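Local coordinates for N(2),N(2)-dimethylguanosine tRNA methyltransferase (Pyrococcus horikoshii, PDB 2DUL), which probably dimethylates the exocyclic N2 of guanine 26 in tRNA, with S-adenosyl-L-methionine as the methyl donor, at residues T256-L261 / A366-F371; R128-H133 / A209-G214. All coordinates share one frame; numbering follows the deposited sequence.

Contact 1 of 2, residues T256-L261 / A366-F371; sequences TGKFEL and APYEVF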
loop_
_atom_site.group_PDB
_atom_site.type_symbol
_atom_site.label_atom_id
_atom_site.label_comp_id
_atom_site.label_asym_id
_atom_site.label_seq_id
_atom_site.Cartn_x
_atom_site.Cartn_y
_atom_site.Cartn_z
ATOM N N THR A 256 -22.476 -5.349 -19.075
ATOM C CA THR A 256 -21.416 -5.872 -19.933
ATOM C C THR A 256 -20.038 -6.049 -19.294
ATOM O O THR A 256 -19.240 -6.856 -19.766
ATOM C CB THR A 256 -21.234 -4.975 -21.167
ATOM O OG1 THR A 256 -20.726 -3.699 -20.755
ATOM C CG2 THR A 256 -22.561 -4.774 -21.887
ATOM N N GLY A 257 -19.750 -5.300 -18.237
ATOM C CA GLY A 257 -18.449 -5.416 -17.609
ATOM C C GLY A 257 -17.443 -4.504 -18.295
ATOM O O GLY A 257 -16.266 -4.485 -17.948
ATOM N N LYS A 258 -17.906 -3.747 -19.282
ATOM C CA LYS A 258 -17.028 -2.824 -19.988
ATOM C C LYS A 258 -16.822 -1.567 -19.150
ATOM O O LYS A 258 -17.764 -1.061 -18.541
ATOM C CB LYS A 258 -17.625 -2.432 -21.340
ATOM C CG LYS A 258 -16.750 -1.454 -22.127
ATOM C CD LYS A 258 -17.352 -1.132 -23.484
ATOM C CE LYS A 258 -16.476 -0.154 -24.258
ATOM N NZ LYS A 258 -16.274 1.106 -23.489
ATOM N N PHE A 259 -15.589 -1.071 -19.118
ATOM C CA PHE A 259 -15.283 0.134 -18.363
ATOM C C PHE A 259 -14.779 1.225 -19.296
ATOM O O PHE A 259 -14.317 0.945 -20.401
ATOM C CB PHE A 259 -14.236 -0.157 -17.267
ATOM C CG PHE A 259 -12.881 -0.580 -17.792
ATOM C CD1 PHE A 259 -12.009 0.350 -18.361
ATOM C CD2 PHE A 259 -12.469 -1.906 -17.698
ATOM C CE1 PHE A 259 -10.747 -0.040 -18.825
ATOM C CE2 PHE A 259 -11.211 -2.306 -18.159
ATOM C CZ PHE A 259 -10.347 -1.370 -18.725
ATOM N N GLU A 260 -14.895 2.469 -18.848
ATOM C CA GLU A 260 -14.433 3.622 -19.616
ATOM C C GLU A 260 -13.624 4.463 -18.641
ATOM O O GLU A 260 -13.920 4.485 -17.444
ATOM C CB GLU A 260 -15.612 4.457 -20.125
ATOM C CG GLU A 260 -16.725 3.660 -20.783
ATOM C CD GLU A 260 -17.892 4.537 -21.209
ATOM O OE1 GLU A 260 -18.079 5.618 -20.607
ATOM O OE2 GLU A 260 -18.625 4.136 -22.138
ATOM N N LEU A 261 -12.611 5.156 -19.143
ATOM C CA LEU A 261 -11.787 5.988 -18.283
ATOM C C LEU A 261 -11.909 7.452 -18.680
ATOM O O LEU A 261 -12.010 7.775 -19.860
ATOM C CB LEU A 261 -10.316 5.577 -18.391
ATOM C CG LEU A 261 -9.970 4.097 -18.210
ATOM C CD1 LEU A 261 -8.486 3.895 -18.491
ATOM C CD2 LEU A 261 -10.328 3.647 -16.797
ATOM N N ALA A 366 -5.746 -4.960 -25.069
ATOM C CA ALA A 366 -6.831 -5.198 -26.017
ATOM C C ALA A 366 -8.130 -4.469 -25.697
ATOM O O ALA A 366 -8.478 -4.279 -24.536
ATOM C CB ALA A 366 -7.105 -6.696 -26.124
ATOM N N PRO A 367 -8.858 -4.039 -26.739
ATOM C CA PRO A 367 -10.131 -3.338 -26.547
ATOM C C PRO A 367 -11.131 -4.347 -25.982
ATOM O O PRO A 367 -10.990 -5.548 -26.201
ATOM C CB PRO A 367 -10.511 -2.903 -27.964
ATOM C CG PRO A 367 -9.182 -2.802 -28.668
ATOM C CD PRO A 367 -8.454 -4.012 -28.156
ATOM N N TYR A 368 -12.128 -3.859 -25.259
ATOM C CA TYR A 368 -13.152 -4.722 -24.679
ATOM C C TYR A 368 -13.758 -5.704 -25.689
ATOM O O TYR A 368 -13.881 -6.897 -25.411
ATOM C CB TYR A 368 -14.271 -3.863 -24.084
ATOM C CG TYR A 368 -15.468 -4.663 -23.615
ATOM C CD1 TYR A 368 -15.447 -5.348 -22.400
ATOM C CD2 TYR A 368 -16.619 -4.745 -24.400
ATOM C CE1 TYR A 368 -16.551 -6.100 -21.972
ATOM C CE2 TYR A 368 -17.725 -5.491 -23.990
ATOM C CZ TYR A 368 -17.686 -6.166 -22.780
ATOM O OH TYR A 368 -18.776 -6.911 -22.391
ATOM N N GLU A 369 -14.147 -5.204 -26.857
ATOM C CA GLU A 369 -14.754 -6.061 -27.869
ATOM C C GLU A 369 -13.832 -7.175 -28.338
ATOM O O GLU A 369 -14.288 -8.281 -28.625
ATOM C CB GLU A 369 -15.218 -5.235 -29.068
ATOM C CG GLU A 369 -16.313 -4.226 -28.753
ATOM C CD GLU A 369 -17.557 -4.852 -28.125
ATOM O OE1 GLU A 369 -17.851 -6.039 -28.389
ATOM O OE2 GLU A 369 -18.257 -4.135 -27.379
ATOM N N VAL A 370 -12.537 -6.892 -28.424
ATOM C CA VAL A 370 -11.589 -7.919 -28.842
ATOM C C VAL A 370 -11.488 -8.968 -27.735
ATOM O O VAL A 370 -11.389 -10.160 -28.009
ATOM C CB VAL A 370 -10.192 -7.330 -29.106
ATOM C CG1 VAL A 370 -9.176 -8.453 -29.279
ATOM C CG2 VAL A 370 -10.228 -6.461 -30.355
ATOM N N PHE A 371 -11.512 -8.516 -26.484
ATOM C CA PHE A 371 -11.435 -9.437 -25.354
ATOM C C PHE A 371 -12.624 -10.396 -25.373
ATOM O O PHE A 371 -12.456 -11.605 -25.228
ATOM C CB PHE A 371 -11.434 -8.666 -24.027
ATOM C CG PHE A 371 -11.266 -9.545 -22.816
ATOM C CD1 PHE A 371 -10.007 -10.009 -22.446
ATOM C CD2 PHE A 371 -12.372 -9.919 -22.052
ATOM C CE1 PHE A 371 -9.845 -10.835 -21.330
ATOM C CE2 PHE A 371 -12.225 -10.747 -20.932
ATOM C CZ PHE A 371 -10.960 -11.205 -20.570
#
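The Y368 side chain, in the first turn of helix 368-375, meets the loop that leads into strand 259-263 along its ring and at its hydroxyl. With chi1 at 173°, the ring of Y368 swings away from its backbone N and out from the helix start to T256, G257 and K258. The tight part comprises the ring face and the hydroxyl. K258 CB sits almost on the ring normal, 3.7 Å from the centroid of the Y368 ring, in a CH-pi contact. The lysine chain then runs on across the ring toward the tyrosine's own stem, with K258 CG 3.8 Å from Y368 CG and K258 CD 3.8 Å from Y368 CD2. At the far end of the ring, Y368 OH donates to T256 O over 2.7 Å, arriving from above the carbonyl plane at a C=O...donor angle of 120°. The same hydroxyl also lies 3.4 Å from T256 CB. T256 OG1 in turn accepts from K258 N at 3.2 Å, an ST turn that holds the loop around G257, whose positive phi of 86° suits a residue without a side chain. L331 of helix 324-331 touches both T256 and Y368. The lysine end is looser: beyond CD the chain leads away from the ring, and K258 NZ stays 6.8 Å from E369 OE2, too far for a salt bridge. A leucine in place of Y368 would probably leave T256 O without this donor and the methylenes of K258 without an aromatic face to lie on. A tyrosine in a helix's first turn, right after N-cap P367, thus packs against an ST-turn loop, joining the approach to edge strand 259-263 of the three-stranded antiparallel sheet to Trm1's last helix, 368-375.

Contact 2 of 2, residues R128-H133 / A209-G214; sequences RHRYFH and AKYDLG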
loop_
_atom_site.group_PDB
_atom_site.type_symbol
_atom_site.label_atom_id
_atom_site.label_comp_id
_atom_site.label_asym_id
_atom_site.label_seq_id
_atom_site.Cartn_x
_atom_site.Cartn_y
_atom_site.Cartn_z
ATOM N N ARG A 128 7.469 16.426 14.781
ATOM C CA ARG A 128 8.567 16.143 13.855
ATOM C C ARG A 128 8.199 16.566 12.428
ATOM O O ARG A 128 7.961 15.728 11.553
ATOM C CB ARG A 128 8.889 14.644 13.877
ATOM C CG ARG A 128 9.337 14.084 15.227
ATOM C CD ARG A 128 10.777 14.459 15.566
ATOM N NE ARG A 128 10.882 15.769 16.199
ATOM C CZ ARG A 128 11.589 16.783 15.711
ATOM N NH1 ARG A 128 12.257 16.646 14.576
ATOM N NH2 ARG A 128 11.630 17.934 16.363
ATOM N N HIS A 129 8.161 17.875 12.206
ATOM C CA HIS A 129 7.811 18.449 10.912
ATOM C C HIS A 129 8.932 18.252 9.890
ATOM O O HIS A 129 10.094 18.533 10.187
ATOM C CB HIS A 129 7.520 19.943 11.104
ATOM C CG HIS A 129 7.035 20.637 9.872
ATOM N ND1 HIS A 129 5.849 20.310 9.250
ATOM C CD2 HIS A 129 7.570 21.651 9.152
ATOM C CE1 HIS A 129 5.675 21.092 8.200
ATOM N NE2 HIS A 129 6.704 21.915 8.118
ATOM N N ARG A 130 8.583 17.761 8.699
ATOM C CA ARG A 130 9.561 17.538 7.629
ATOM C C ARG A 130 10.811 16.883 8.207
ATOM O O ARG A 130 11.924 17.390 8.047
ATOM C CB ARG A 130 9.934 18.877 6.979
ATOM C CG ARG A 130 8.750 19.615 6.369
ATOM C CD ARG A 130 8.118 18.793 5.256
ATOM N NE ARG A 130 6.867 19.384 4.795
ATOM C CZ ARG A 130 5.924 18.708 4.152
ATOM N NH1 ARG A 130 4.814 19.326 3.770
ATOM N NH2 ARG A 130 6.091 17.412 3.898
ATOM N N TYR A 131 10.622 15.738 8.852
ATOM C CA TYR A 131 11.720 15.049 9.515
ATOM C C TYR A 131 12.053 13.639 9.040
ATOM O O TYR A 131 13.225 13.276 8.956
ATOM C CB TYR A 131 11.420 15.022 11.016
ATOM C CG TYR A 131 12.525 14.463 11.881
ATOM C CD1 TYR A 131 12.459 13.159 12.383
ATOM C CD2 TYR A 131 13.632 15.243 12.212
ATOM C CE1 TYR A 131 13.475 12.650 13.197
ATOM C CE2 TYR A 131 14.648 14.747 13.022
ATOM C CZ TYR A 131 14.565 13.450 13.512
ATOM O OH TYR A 131 15.567 12.959 14.313
ATOM N N PHE A 132 11.034 12.842 8.734
ATOM C CA PHE A 132 11.267 11.463 8.319
ATOM C C PHE A 132 11.440 11.205 6.830
ATOM O O PHE A 132 10.737 11.781 6.002
ATOM C CB PHE A 132 10.135 10.560 8.833
ATOM C CG PHE A 132 9.975 10.578 10.325
ATOM C CD1 PHE A 132 9.023 11.395 10.925
ATOM C CD2 PHE A 132 10.802 9.800 11.130
ATOM C CE1 PHE A 132 8.897 11.442 12.314
ATOM C CE2 PHE A 132 10.687 9.838 12.519
ATOM C CZ PHE A 132 9.733 10.662 13.113
ATOM N N HIS A 133 12.376 10.316 6.503
ATOM C CA HIS A 133 12.625 9.925 5.121
ATOM C C HIS A 133 11.557 8.903 4.735
ATOM O O HIS A 133 11.249 8.718 3.562
ATOM C CB HIS A 133 14.017 9.298 4.986
ATOM C CG HIS A 133 15.137 10.262 5.218
ATOM N ND1 HIS A 133 15.386 11.329 4.379
ATOM C CD2 HIS A 133 16.061 10.337 6.205
ATOM C CE1 HIS A 133 16.413 12.019 4.839
ATOM N NE2 HIS A 133 16.842 11.439 5.947
ATOM N N ALA A 209 -1.309 17.703 -2.465
ATOM C CA ALA A 209 -1.248 18.878 -3.334
ATOM C C ALA A 209 -1.166 20.232 -2.643
ATOM O O ALA A 209 -0.424 21.105 -3.094
ATOM C CB ALA A 209 -2.432 18.864 -4.333
ATOM N N LYS A 210 -1.909 20.423 -1.556
ATOM C CA LYS A 210 -1.878 21.718 -0.881
ATOM C C LYS A 210 -0.513 22.112 -0.311
ATOM O O LYS A 210 -0.278 23.281 -0.032
ATOM C CB LYS A 210 -2.950 21.794 0.218
ATOM C CG LYS A 210 -2.759 20.857 1.399
ATOM C CD LYS A 210 -3.915 21.046 2.381
ATOM C CE LYS A 210 -3.871 20.038 3.528
ATOM N NZ LYS A 210 -4.056 18.656 3.018
ATOM N N TYR A 211 0.382 21.145 -0.144
ATOM C CA TYR A 211 1.718 21.431 0.373
ATOM C C TYR A 211 2.674 21.632 -0.795
ATOM O O TYR A 211 3.893 21.655 -0.618
ATOM C CB TYR A 211 2.199 20.260 1.230
ATOM C CG TYR A 211 1.295 20.002 2.413
ATOM C CD1 TYR A 211 1.131 20.971 3.405
ATOM C CD2 TYR A 211 0.576 18.812 2.523
ATOM C CE1 TYR A 211 0.262 20.763 4.491
ATOM C CE2 TYR A 211 -0.299 18.593 3.605
ATOM C CZ TYR A 211 -0.446 19.577 4.581
ATOM O OH TYR A 211 -1.306 19.381 5.643
ATOM N N ASP A 212 2.103 21.786 -1.985
ATOM C CA ASP A 212 2.872 21.933 -3.216
ATOM C C ASP A 212 3.773 20.709 -3.380
ATOM O O ASP A 212 4.965 20.814 -3.677
ATOM C CB ASP A 212 3.692 23.229 -3.206
ATOM C CG ASP A 212 2.815 24.476 -3.324
ATOM O OD1 ASP A 212 1.665 24.355 -3.806
ATOM O OD2 ASP A 212 3.276 25.575 -2.945
ATOM N N LEU A 213 3.171 19.541 -3.170
ATOM C CA LEU A 213 3.859 18.265 -3.297
ATOM C C LEU A 213 3.083 17.387 -4.260
ATOM O O LEU A 213 1.855 17.432 -4.296
ATOM C CB LEU A 213 3.922 17.539 -1.951
ATOM C CG LEU A 213 4.724 18.151 -0.808
ATOM C CD1 LEU A 213 4.476 17.329 0.457
ATOM C CD2 LEU A 213 6.218 18.182 -1.171
ATOM N N GLY A 214 3.805 16.598 -5.044
ATOM C CA GLY A 214 3.164 15.673 -5.957
ATOM C C GLY A 214 3.583 14.296 -5.476
ATOM O O GLY A 214 4.246 14.186 -4.445
#
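R130 and Y211 both carry CG beside the backbone N (chi1 -60° in each), and the arginine chain bends at chi2 (-62°), which turns its extended outer half to the turn at 209-212. There R130 NH1 lies 3.8 Å from Y211 CB and equally near Y211 CG, so the guanidinium presents its edge to the base of the tyrosine. The two planes stand 77° apart, and with R130 CZ 5.7 Å from the centroid of the Y211 ring any cation-pi attraction is at most weak. The side chain of L213 approaches that of R130 from the opposite direction, its CD1 3.8 Å from R130 NH2. No hydrogen bond crosses the contact; the polar ends are held by the intervening chain instead. R130 NH2 donates to A154 O, and Y211 OH is bonded to D148 and R152 of helix 144-153. A type I turn, closed by D212 N to A209 O at 2.8 Å, presents Y211 between helix 192-209 and strand 213-223. This is partly buried structural packing in the class I-like methyltransferase fold, where the loop entering strand 132-137 meets the turn before strand 213-223, one of the two outermost of the mixed sheet, and that strand's first residue.

In the fold
Contacts 1 and 2 are both partly buried and share no helix or strand; their nearest atoms are about 21 Å apart and their centres about 39 Å. Contact 2, about 18 Å from the centre of the chain, joins connections at two strands of the large mixed sheet. Contact 1 lies farther out, at about 27 Å, and ties the loop leading into the small antiparallel sheet to the last helix. Their chemistry differs as well: 256-261 and 366-371 are joined by a hydroxyl's hydrogen bond and a CH-pi contact, whereas 128-133 and 209-214 merely touch, R130 and Y211 finding hydrogen-bond partners in and just after helix 144-153. Both lie away from the predicted S-adenosyl-L-methionine site.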